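Long-range contacts in beta-lactamase (Serratia marcescens, PDB 5GWA), which probably hydrolyses beta-lactam antibiotics to substituted beta-amino acids, as a class A extended-spectrum beta-lactamase that is bound here by the inhibitor avibactam: residues Leu136-Ala145 and Thr159-Leu170; Gly225-Gly234 and Ile246-Ser254. One frame throughout, in Å; residues are numbered along the deposited sequence.

Contact 1 of 2, residues Leu136-Ala145 and Thr159-Leu170; sequences LGVKNISIKA and TNWTTPDATVQL. With NA (sodium ion), chain V; NA (sodium ion), chain L; NA (sodium ion), chain K.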
loop_
_atom_site.group_PDB
_atom_site.type_symbol
_atom_site.label_atom_id
_atom_site.label_comp_id
_atom_site.label_asym_id
_atom_site.label_seq_id
_atom_site.Cartn_x
_atom_site.Cartn_y
_atom_site.Cartn_z
ATOM N N LEU A 136 23.348 17.117 -13.286
ATOM C CA LEU A 136 24.469 16.214 -13.068
ATOM C C LEU A 136 25.120 15.785 -14.394
ATOM O O LEU A 136 26.154 15.108 -14.377
ATOM C CB LEU A 136 24.014 14.992 -12.262
ATOM C CG LEU A 136 23.539 15.280 -10.839
ATOM C CD1 LEU A 136 23.039 14.002 -10.180
ATOM C CD2 LEU A 136 24.615 15.912 -9.975
ATOM N N GLY A 137 24.476 16.126 -15.516
ATOM C CA GLY A 137 24.895 15.719 -16.844
ATOM C C GLY A 137 24.348 14.386 -17.315
ATOM O O GLY A 137 25.027 13.671 -18.042
ATOM N N VAL A 138 23.212 13.975 -16.754
ATOM C CA VAL A 138 22.538 12.744 -17.196
ATOM C C VAL A 138 21.244 13.087 -17.905
ATOM O O VAL A 138 20.248 13.490 -17.262
ATOM C CB VAL A 138 22.229 11.781 -16.031
ATOM C CG1 VAL A 138 21.630 10.471 -16.552
ATOM C CG2 VAL A 138 23.477 11.521 -15.218
ATOM N N LYS A 139 21.218 12.870 -19.219
ATOM C CA LYS A 139 20.041 13.146 -20.019
ATOM C C LYS A 139 19.074 11.958 -19.923
ATOM O O LYS A 139 19.445 10.894 -19.412
ATOM C CB LYS A 139 20.417 13.389 -21.477
ATOM C CG LYS A 139 21.328 14.590 -21.699
ATOM C CD LYS A 139 21.394 14.939 -23.174
ATOM C CE LYS A 139 21.937 16.337 -23.382
ATOM N NZ LYS A 139 23.417 16.291 -23.438
ATOM N N ASN A 140 17.880 12.134 -20.461
ATOM C CA ASN A 140 16.932 11.009 -20.676
ATOM C C ASN A 140 16.367 10.466 -19.387
ATOM O O ASN A 140 16.001 9.276 -19.312
ATOM C CB ASN A 140 17.528 9.894 -21.506
ATOM C CG ASN A 140 17.505 10.208 -22.987
ATOM O OD1 ASN A 140 16.712 11.041 -23.443
ATOM N ND2 ASN A 140 18.447 9.678 -23.698
ATOM N N ILE A 141 16.145 11.361 -18.434
ATOM C CA ILE A 141 15.341 11.075 -17.255
ATOM C C ILE A 141 14.304 12.180 -17.111
ATOM O O ILE A 141 14.665 13.371 -17.147
ATOM C CB ILE A 141 16.201 10.999 -15.972
ATOM C CG1 ILE A 141 17.271 9.907 -16.110
ATOM C CG2 ILE A 141 15.331 10.705 -14.744
ATOM C CD1 ILE A 141 18.274 9.804 -14.996
ATOM N N SER A 142 13.059 11.792 -16.857
ATOM C CA SER A 142 11.954 12.734 -16.696
ATOM C C SER A 142 11.285 12.491 -15.360
ATOM O O SER A 142 10.756 11.402 -15.123
ATOM C CB SER A 142 10.952 12.578 -17.827
ATOM O OG SER A 142 9.790 13.363 -17.602
ATOM N N ILE A 143 11.281 13.507 -14.503
ATOM C CA ILE A 143 10.613 13.425 -13.197
ATOM C C ILE A 143 9.530 14.494 -13.161
ATOM O O ILE A 143 9.834 15.711 -13.099
ATOM C CB ILE A 143 11.620 13.524 -12.039
ATOM C CG1 ILE A 143 12.597 12.334 -12.094
ATOM C CG2 ILE A 143 10.933 13.653 -10.678
ATOM C CD1 ILE A 143 13.839 12.456 -11.250
ATOM N N LYS A 144 8.283 14.026 -13.111
ATOM C CA LYS A 144 7.126 14.887 -13.311
ATOM C C LYS A 144 6.035 14.737 -12.253
ATOM O O LYS A 144 5.153 15.575 -12.180
ATOM C CB LYS A 144 6.561 14.636 -14.682
ATOM C CG LYS A 144 7.518 15.004 -15.807
ATOM C CD LYS A 144 7.778 16.479 -15.936
ATOM C CE LYS A 144 8.983 16.708 -16.852
ATOM N NZ LYS A 144 9.146 18.151 -17.175
ATOM N N ALA A 145 5.931 13.566 -11.637
ATOM C CA ALA A 145 4.729 13.292 -10.833
ATOM C C ALA A 145 5.114 12.647 -9.518
ATOM O O ALA A 145 5.941 11.758 -9.470
ATOM C CB ALA A 145 3.789 12.366 -11.546
ATOM N N THR A 159 4.823 9.418 -17.293
ATOM C CA THR A 159 5.501 10.709 -17.310
ATOM C C THR A 159 6.781 10.724 -16.507
ATOM O O THR A 159 7.611 11.630 -16.654
ATOM C CB THR A 159 4.599 11.877 -16.871
ATOM O OG1 THR A 159 4.288 11.788 -15.474
ATOM C CG2 THR A 159 3.322 11.883 -17.660
ATOM N N ASN A 160 6.917 9.757 -15.605
ATOM C CA ASN A 160 8.146 9.544 -14.859
ATOM C C ASN A 160 8.946 8.435 -15.541
ATOM O O ASN A 160 8.852 7.262 -15.176
ATOM C CB ASN A 160 7.853 9.107 -13.435
ATOM C CG ASN A 160 7.294 10.204 -12.578
ATOM O OD1 ASN A 160 7.684 11.361 -12.683
ATOM N ND2 ASN A 160 6.439 9.843 -11.671
ATOM N N TRP A 161 9.683 8.800 -16.580
ATOM C CA TRP A 161 10.311 7.810 -17.450
ATOM C C TRP A 161 11.809 7.942 -17.489
ATOM O O TRP A 161 12.375 8.986 -17.110
ATOM C CB TRP A 161 9.752 7.906 -18.882
ATOM C CG TRP A 161 9.926 9.272 -19.553
ATOM C CD1 TRP A 161 8.948 10.200 -19.772
ATOM C CD2 TRP A 161 11.094 9.761 -20.232
ATOM N NE1 TRP A 161 9.479 11.301 -20.422
ATOM C CE2 TRP A 161 10.780 11.037 -20.749
ATOM C CE3 TRP A 161 12.368 9.250 -20.452
ATOM C CZ2 TRP A 161 11.724 11.823 -21.416
ATOM C CZ3 TRP A 161 13.288 10.033 -21.143
ATOM C CH2 TRP A 161 12.944 11.297 -21.615
ATOM N N THR A 162 12.457 6.898 -17.987
ATOM C CA THR A 162 13.890 6.882 -18.125
ATOM C C THR A 162 14.319 5.997 -19.270
ATOM O O THR A 162 13.614 5.036 -19.608
ATOM C CB THR A 162 14.553 6.384 -16.813
ATOM O OG1 THR A 162 15.955 6.664 -16.843
ATOM C CG2 THR A 162 14.324 4.898 -16.607
ATOM N N THR A 163 15.514 6.243 -19.796
ATOM C CA THR A 163 16.196 5.209 -20.521
ATOM C C THR A 163 17.025 4.384 -19.544
ATOM O O THR A 163 17.392 4.844 -18.486
ATOM C CB THR A 163 17.127 5.739 -21.600
ATOM O OG1 THR A 163 18.116 6.581 -21.015
ATOM C CG2 THR A 163 16.349 6.475 -22.702
ATOM N N PRO A 164 17.299 3.115 -19.880
ATOM C CA PRO A 164 18.038 2.310 -18.879
ATOM C C PRO A 164 19.499 2.724 -18.741
ATOM O O PRO A 164 20.084 2.605 -17.658
ATOM C CB PRO A 164 17.926 0.881 -19.374
ATOM C CG PRO A 164 17.011 0.893 -20.545
ATOM C CD PRO A 164 16.777 2.315 -20.989
ATOM N N ASP A 165 20.115 3.154 -19.842
ATOM C CA ASP A 165 21.478 3.641 -19.805
ATOM C C ASP A 165 21.620 4.928 -19.014
ATOM O O ASP A 165 22.570 5.048 -18.253
ATOM C CB ASP A 165 22.106 3.724 -21.201
ATOM C CG ASP A 165 21.313 4.563 -22.173
ATOM O OD1 ASP A 165 20.074 4.497 -22.236
ATOM O OD2 ASP A 165 21.954 5.303 -22.950
ATOM N N ALA A 166 20.603 5.789 -19.029
ATOM C CA ALA A 166 20.636 6.957 -18.137
ATOM C C ALA A 166 20.785 6.476 -16.690
ATOM O O ALA A 166 21.532 7.060 -15.886
ATOM C CB ALA A 166 19.407 7.802 -18.287
ATOM N N THR A 167 19.989 5.484 -16.316
ATOM C CA THR A 167 20.011 5.039 -14.950
ATOM C C THR A 167 21.385 4.589 -14.513
ATOM O O THR A 167 21.847 4.972 -13.434
ATOM C CB THR A 167 19.011 3.900 -14.729
ATOM O OG1 THR A 167 17.725 4.274 -15.244
ATOM C CG2 THR A 167 18.923 3.552 -13.279
ATOM N N VAL A 168 22.035 3.738 -15.304
ATOM C CA VAL A 168 23.333 3.240 -14.882
ATOM C C VAL A 168 24.427 4.333 -14.958
ATOM O O VAL A 168 25.336 4.319 -14.129
ATOM C CB VAL A 168 23.782 1.961 -15.586
ATOM C CG1 VAL A 168 22.880 0.790 -15.258
ATOM C CG2 VAL A 168 23.930 2.172 -17.093
ATOM N N GLN A 169 24.314 5.286 -15.875
ATOM C CA GLN A 169 25.189 6.474 -15.857
ATOM C C GLN A 169 25.080 7.197 -14.531
ATOM O O GLN A 169 26.100 7.553 -13.910
ATOM C CB GLN A 169 24.858 7.399 -17.013
ATOM C CG GLN A 169 25.239 6.815 -18.366
ATOM C CD GLN A 169 24.478 7.444 -19.516
ATOM O OE1 GLN A 169 23.988 8.572 -19.411
ATOM N NE2 GLN A 169 24.419 6.738 -20.639
ATOM N N LEU A 170 23.841 7.408 -14.096
ATOM C CA LEU A 170 23.619 8.051 -12.812
ATOM C C LEU A 170 24.136 7.226 -11.659
ATOM O O LEU A 170 24.673 7.780 -10.664
ATOM C CB LEU A 170 22.139 8.394 -12.657
ATOM C CG LEU A 170 21.712 9.125 -11.383
ATOM C CD1 LEU A 170 22.286 10.541 -11.427
ATOM C CD2 LEU A 170 20.191 9.211 -11.234
HETATM NA NA NA V . 17.665 14.118 -17.578
HETATM NA NA NA L . 20.231 7.786 -22.255
HETATM NA NA NA K . 19.177 5.451 -24.636
HETATM O O HOH W 1 25.584 10.639 -18.503
HETATM O O HOH W 2 21.541 9.430 -20.517
HETATM O O HOH W 3 16.219 14.812 -15.282
HETATM O O HOH W 4 20.917 5.445 -26.749
HETATM O O HOH W 5 18.345 7.440 -26.253
HETATM O O HOH W 6 18.060 16.226 -19.264
#

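Contact 2 of 2, residues Gly225-Gly234 and Ile246-Ser254; sequences GITAATNDIG and IAVYVSDSS. With NA (sodium ion), chain B; NA (sodium ion), chain X.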
loop_
_atom_site.group_PDB
_atom_site.type_symbol
_atom_site.label_atom_id
_atom_site.label_comp_id
_atom_site.label_asym_id
_atom_site.label_seq_id
_atom_site.Cartn_x
_atom_site.Cartn_y
_atom_site.Cartn_z
ATOM N N GLY A 225 -4.798 -6.771 -18.274
ATOM C CA GLY A 225 -3.800 -7.749 -17.915
ATOM C C GLY A 225 -2.364 -7.266 -18.102
ATOM O O GLY A 225 -1.437 -8.049 -18.009
ATOM N N ILE A 226 -2.186 -5.973 -18.299
ATOM C CA ILE A 226 -0.836 -5.411 -18.498
ATOM C C ILE A 226 -0.279 -4.819 -17.196
ATOM O O ILE A 226 -0.897 -3.963 -16.589
ATOM C CB ILE A 226 -0.886 -4.298 -19.551
ATOM C CG1 ILE A 226 -1.504 -4.845 -20.835
ATOM C CG2 ILE A 226 0.499 -3.728 -19.823
ATOM C CD1 ILE A 226 -0.665 -5.925 -21.472
ATOM N N THR A 227 0.906 -5.279 -16.812
ATOM C CA THR A 227 1.654 -4.675 -15.731
ATOM C C THR A 227 2.702 -3.695 -16.337
ATOM O O THR A 227 3.693 -4.112 -16.937
ATOM C CB THR A 227 2.317 -5.748 -14.899
ATOM O OG1 THR A 227 1.304 -6.686 -14.426
ATOM C CG2 THR A 227 2.967 -5.129 -13.702
ATOM N N ALA A 228 2.466 -2.411 -16.107
ATOM C CA ALA A 228 3.284 -1.371 -16.727
ATOM C C ALA A 228 4.765 -1.472 -16.391
ATOM O O ALA A 228 5.600 -1.178 -17.227
ATOM C CB ALA A 228 2.781 -0.007 -16.348
ATOM N N ALA A 229 5.075 -1.759 -15.124
ATOM C CA ALA A 229 6.456 -1.692 -14.634
ATOM C C ALA A 229 6.761 -2.737 -13.566
ATOM O O ALA A 229 6.013 -2.887 -12.609
ATOM C CB ALA A 229 6.761 -0.311 -14.097
ATOM N N THR A 230 7.848 -3.466 -13.780
ATOM C CA THR A 230 8.466 -4.300 -12.743
ATOM C C THR A 230 9.975 -4.108 -12.927
ATOM O O THR A 230 10.585 -4.566 -13.895
ATOM C CB THR A 230 8.105 -5.789 -12.931
ATOM O OG1 THR A 230 6.693 -5.925 -13.041
ATOM C CG2 THR A 230 8.579 -6.625 -11.759
ATOM N N ASN A 231 10.584 -3.365 -11.986
ATOM C CA ASN A 231 11.906 -2.817 -12.188
ATOM C C ASN A 231 12.813 -3.126 -10.990
ATOM O O ASN A 231 12.326 -3.236 -9.859
ATOM C CB ASN A 231 11.831 -1.280 -12.266
ATOM C CG ASN A 231 10.807 -0.767 -13.287
ATOM O OD1 ASN A 231 10.592 -1.380 -14.355
ATOM N ND2 ASN A 231 10.377 0.486 -13.077
ATOM N N ASP A 232 14.122 -3.088 -11.235
ATOM C CA ASP A 232 15.135 -3.098 -10.157
ATOM C C ASP A 232 16.417 -2.488 -10.716
ATOM O O ASP A 232 16.814 -2.773 -11.860
ATOM C CB ASP A 232 15.328 -4.511 -9.656
ATOM C CG ASP A 232 15.986 -4.572 -8.281
ATOM O OD1 ASP A 232 16.081 -3.502 -7.613
ATOM O OD2 ASP A 232 16.319 -5.709 -7.863
ATOM N N ILE A 233 17.004 -1.562 -9.949
ATOM C CA ILE A 233 18.212 -0.835 -10.356
ATOM C C ILE A 233 19.206 -0.857 -9.215
ATOM O O ILE A 233 18.785 -0.834 -8.057
ATOM C CB ILE A 233 17.913 0.625 -10.791
ATOM C CG1 ILE A 233 17.566 1.529 -9.614
ATOM C CG2 ILE A 233 16.799 0.633 -11.815
ATOM C CD1 ILE A 233 17.527 2.997 -9.997
ATOM N N GLY A 234 20.502 -0.931 -9.503
ATOM C CA GLY A 234 21.465 -0.932 -8.386
ATOM C C GLY A 234 22.886 -1.119 -8.793
ATOM O O GLY A 234 23.222 -1.131 -9.979
ATOM N N ILE A 246 23.617 -1.914 -12.746
ATOM C CA ILE A 246 22.682 -2.586 -13.626
ATOM C C ILE A 246 21.282 -2.004 -13.400
ATOM O O ILE A 246 20.886 -1.701 -12.283
ATOM C CB ILE A 246 22.705 -4.117 -13.424
ATOM C CG1 ILE A 246 21.704 -4.840 -14.317
ATOM C CG2 ILE A 246 22.497 -4.482 -11.966
ATOM C CD1 ILE A 246 21.991 -6.315 -14.457
ATOM N N ALA A 247 20.537 -1.853 -14.489
ATOM C CA ALA A 247 19.148 -1.455 -14.413
ATOM C C ALA A 247 18.302 -2.297 -15.333
ATOM O O ALA A 247 18.656 -2.471 -16.511
ATOM C CB ALA A 247 19.019 -0.002 -14.770
ATOM N N VAL A 248 17.241 -2.902 -14.804
ATOM C CA VAL A 248 16.336 -3.682 -15.632
ATOM C C VAL A 248 14.919 -3.179 -15.444
ATOM O O VAL A 248 14.434 -3.055 -14.316
ATOM C CB VAL A 248 16.398 -5.202 -15.344
ATOM C CG1 VAL A 248 15.464 -5.972 -16.263
ATOM C CG2 VAL A 248 17.830 -5.720 -15.468
ATOM N N TYR A 249 14.238 -2.879 -16.558
ATOM C CA TYR A 249 12.856 -2.421 -16.545
ATOM C C TYR A 249 12.008 -3.389 -17.356
ATOM O O TYR A 249 12.183 -3.503 -18.559
ATOM C CB TYR A 249 12.729 -1.025 -17.189
ATOM C CG TYR A 249 13.551 0.000 -16.489
ATOM C CD1 TYR A 249 14.887 0.181 -16.798
ATOM C CD2 TYR A 249 12.989 0.816 -15.513
ATOM C CE1 TYR A 249 15.641 1.141 -16.153
ATOM C CE2 TYR A 249 13.766 1.685 -14.776
ATOM C CZ TYR A 249 15.073 1.825 -15.088
ATOM O OH TYR A 249 15.771 2.746 -14.369
ATOM N N VAL A 250 11.187 -4.209 -16.693
ATOM C CA VAL A 250 10.234 -5.060 -17.404
ATOM C C VAL A 250 8.932 -4.299 -17.543
ATOM O O VAL A 250 8.235 -4.040 -16.551
ATOM C CB VAL A 250 10.003 -6.388 -16.635
ATOM C CG1 VAL A 250 9.016 -7.266 -17.390
ATOM C CG2 VAL A 250 11.307 -7.113 -16.374
ATOM N N SER A 251 8.633 -3.821 -18.764
ATOM C CA SER A 251 7.522 -2.904 -18.938
ATOM C C SER A 251 6.413 -3.473 -19.805
ATOM O O SER A 251 6.653 -4.362 -20.595
ATOM C CB SER A 251 7.998 -1.536 -19.463
ATOM O OG SER A 251 8.346 -1.599 -20.840
ATOM N N ASP A 252 5.217 -2.918 -19.622
ATOM C CA ASP A 252 4.029 -3.275 -20.389
ATOM C C ASP A 252 3.892 -4.768 -20.609
ATOM O O ASP A 252 3.889 -5.279 -21.726
ATOM C CB ASP A 252 4.021 -2.485 -21.690
ATOM C CG ASP A 252 3.872 -1.000 -21.450
ATOM O OD1 ASP A 252 3.480 -0.599 -20.331
ATOM O OD2 ASP A 252 4.059 -0.234 -22.429
ATOM N N SER A 253 3.972 -5.493 -19.492
ATOM C CA SER A 253 4.072 -6.916 -19.537
ATOM C C SER A 253 2.729 -7.616 -19.388
ATOM O O SER A 253 1.925 -7.283 -18.529
ATOM C CB SER A 253 4.995 -7.390 -18.421
ATOM O OG SER A 253 5.112 -8.800 -18.412
ATOM N N SER A 254 2.530 -8.569 -20.283
ATOM C CA SER A 254 1.431 -9.517 -20.180
ATOM C C SER A 254 1.743 -10.701 -19.302
ATOM O O SER A 254 0.874 -11.561 -19.100
ATOM C CB SER A 254 1.040 -9.976 -21.598
ATOM O OG SER A 254 0.376 -8.911 -22.250
HETATM NA NA NA B . 0.693 -8.751 -16.144
HETATM NA NA NA X . 4.833 -4.879 -10.852
HETATM O O HOH W 7 -1.900 -10.739 -18.823
HETATM O O HOH W 8 5.951 -5.304 -15.624
HETATM O O HOH W 9 -0.878 -10.212 -14.644
#

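Contact 1 of 2, residues Leu136-Ala145 and Thr159-Leu170
Ala166 presents its small methyl group to the hollow between Lys139 and Ile141: CB lies 3.3 Å from Lys139 O and also meets Ile141 CG1. A residue this short lets the first turns of helix 164-175 lie close against the incoming chain. One turn on, Leu170 CD1 fills the notch between Leu136 CD1, at 3.8 Å, and Val138 CG2, while Val138 CG1 rests on Ala166. Where the chain becomes extended, Trp161 is the large bump. Its CG stands between its backbone N and carbonyl carbon (chi1 58°), which turns the indole across toward the partner segment until Ser142 CB sits over the five-membered ring, 3.4 Å from its centroid, a CH-pi contact. Serine's small CB can sit this close to the indole, and Ser142 OG donates to Thr159 O at 2.9 Å. Backbone bonds from Ser142 N to Trp161 O and from Thr163 N to Asn140 O tie the short antiparallel strands together; strand 43-44 flanks 161-162 on its other side. Asn160 plugs the far end. Its OD1 accepts from Lys144 N (2.8 Å, 173° at the hydrogen) and from Ala145 N, and its ND2 donates to Ala145 O (3.0 Å). Three bonds thus fix the rotation of the buried amide and which end is oxygen, so asparagine serves here as a substitute for backbone pairing just beyond the strands.

Contact 2 of 2, residues Gly225-Gly234 and Ile246-Ser254
Tyr249 CG and Asn231 CG each lie anti to their own carbonyl carbon (chi1 -59° and -52°), which brings the amide obliquely against the phenol ring. Asn231 OD1 comes 3.5 Å from Tyr249 CD2, with amide and ring planes 65° apart; the amide has its strongest polar partner in Pro44 of strand 43-44. With CG1 of Ile233 between backbone N and carbonyl carbon, the CG2 branch is turned toward Tyr249 OH, at 3.5 Å, and Ala247 CB. The beta-branched isoleucine spreads over this face, whereas alanine opposite it is short enough for the helix 164-175 to pack close. Tyr249 OH is hydrogen-bonded to Thr167 of that helix.

These residues belong to the antiparallel hairpin of strands 227-237 and 243-253, inner strands of the five-stranded sheet of the class A beta-lactamase fold. Strand 212-218, with Lys215, Thr216 and Gly217 of the avibactam pocket, pairs with 227-237. Asp232 and Val248 exchange two backbone bonds, as do Gly234 and Ile246, and Thr230 and Val250. On the opposite face from Tyr249, Val250 packs on Ile263 and Ile264 of helix 257-276.

Near the open end, Asp252 and Ser253 both face Thr227 in a G1 beta bulge. Asp252 takes positive phi, and its N donates to Ala228 O at 3.0 Å. Pairing then resumes: Thr227 N donates to Ser253 O at 2.8 Å and Ser253 N to Thr227 O. One water bridges the bulge, donating to Thr227 O and Val250 O and accepting from Thr230 OG1. At the strand start a sodium ion is bound by Gly225 O, by Thr227 OG1 (2.8 Å), whose hydroxyl also bonds Thr221, and by Glu255 O.

Contact 2 is the more deeply buried, joining two neighbouring inner strands of the main sheet, whereas contact 1 is partly buried and ties a short peripheral strand and its flanking loop to strand 161-162 and the start of helix 164-175. That helix touches both contacts: it belongs to contact 1, and its Thr167 and Val168 pack on the hairpin of contact 2. Regular backbone pairing dominates 225-234 with 246-254. In 136-145 with 159-170, side chains share the polar work and apolar groups settle against a helix. Sodium ions are bound along both, in contact 1 by backbone and side-chain oxygens and water, in contact 2 at the open end of the hairpin and at Ala229 O.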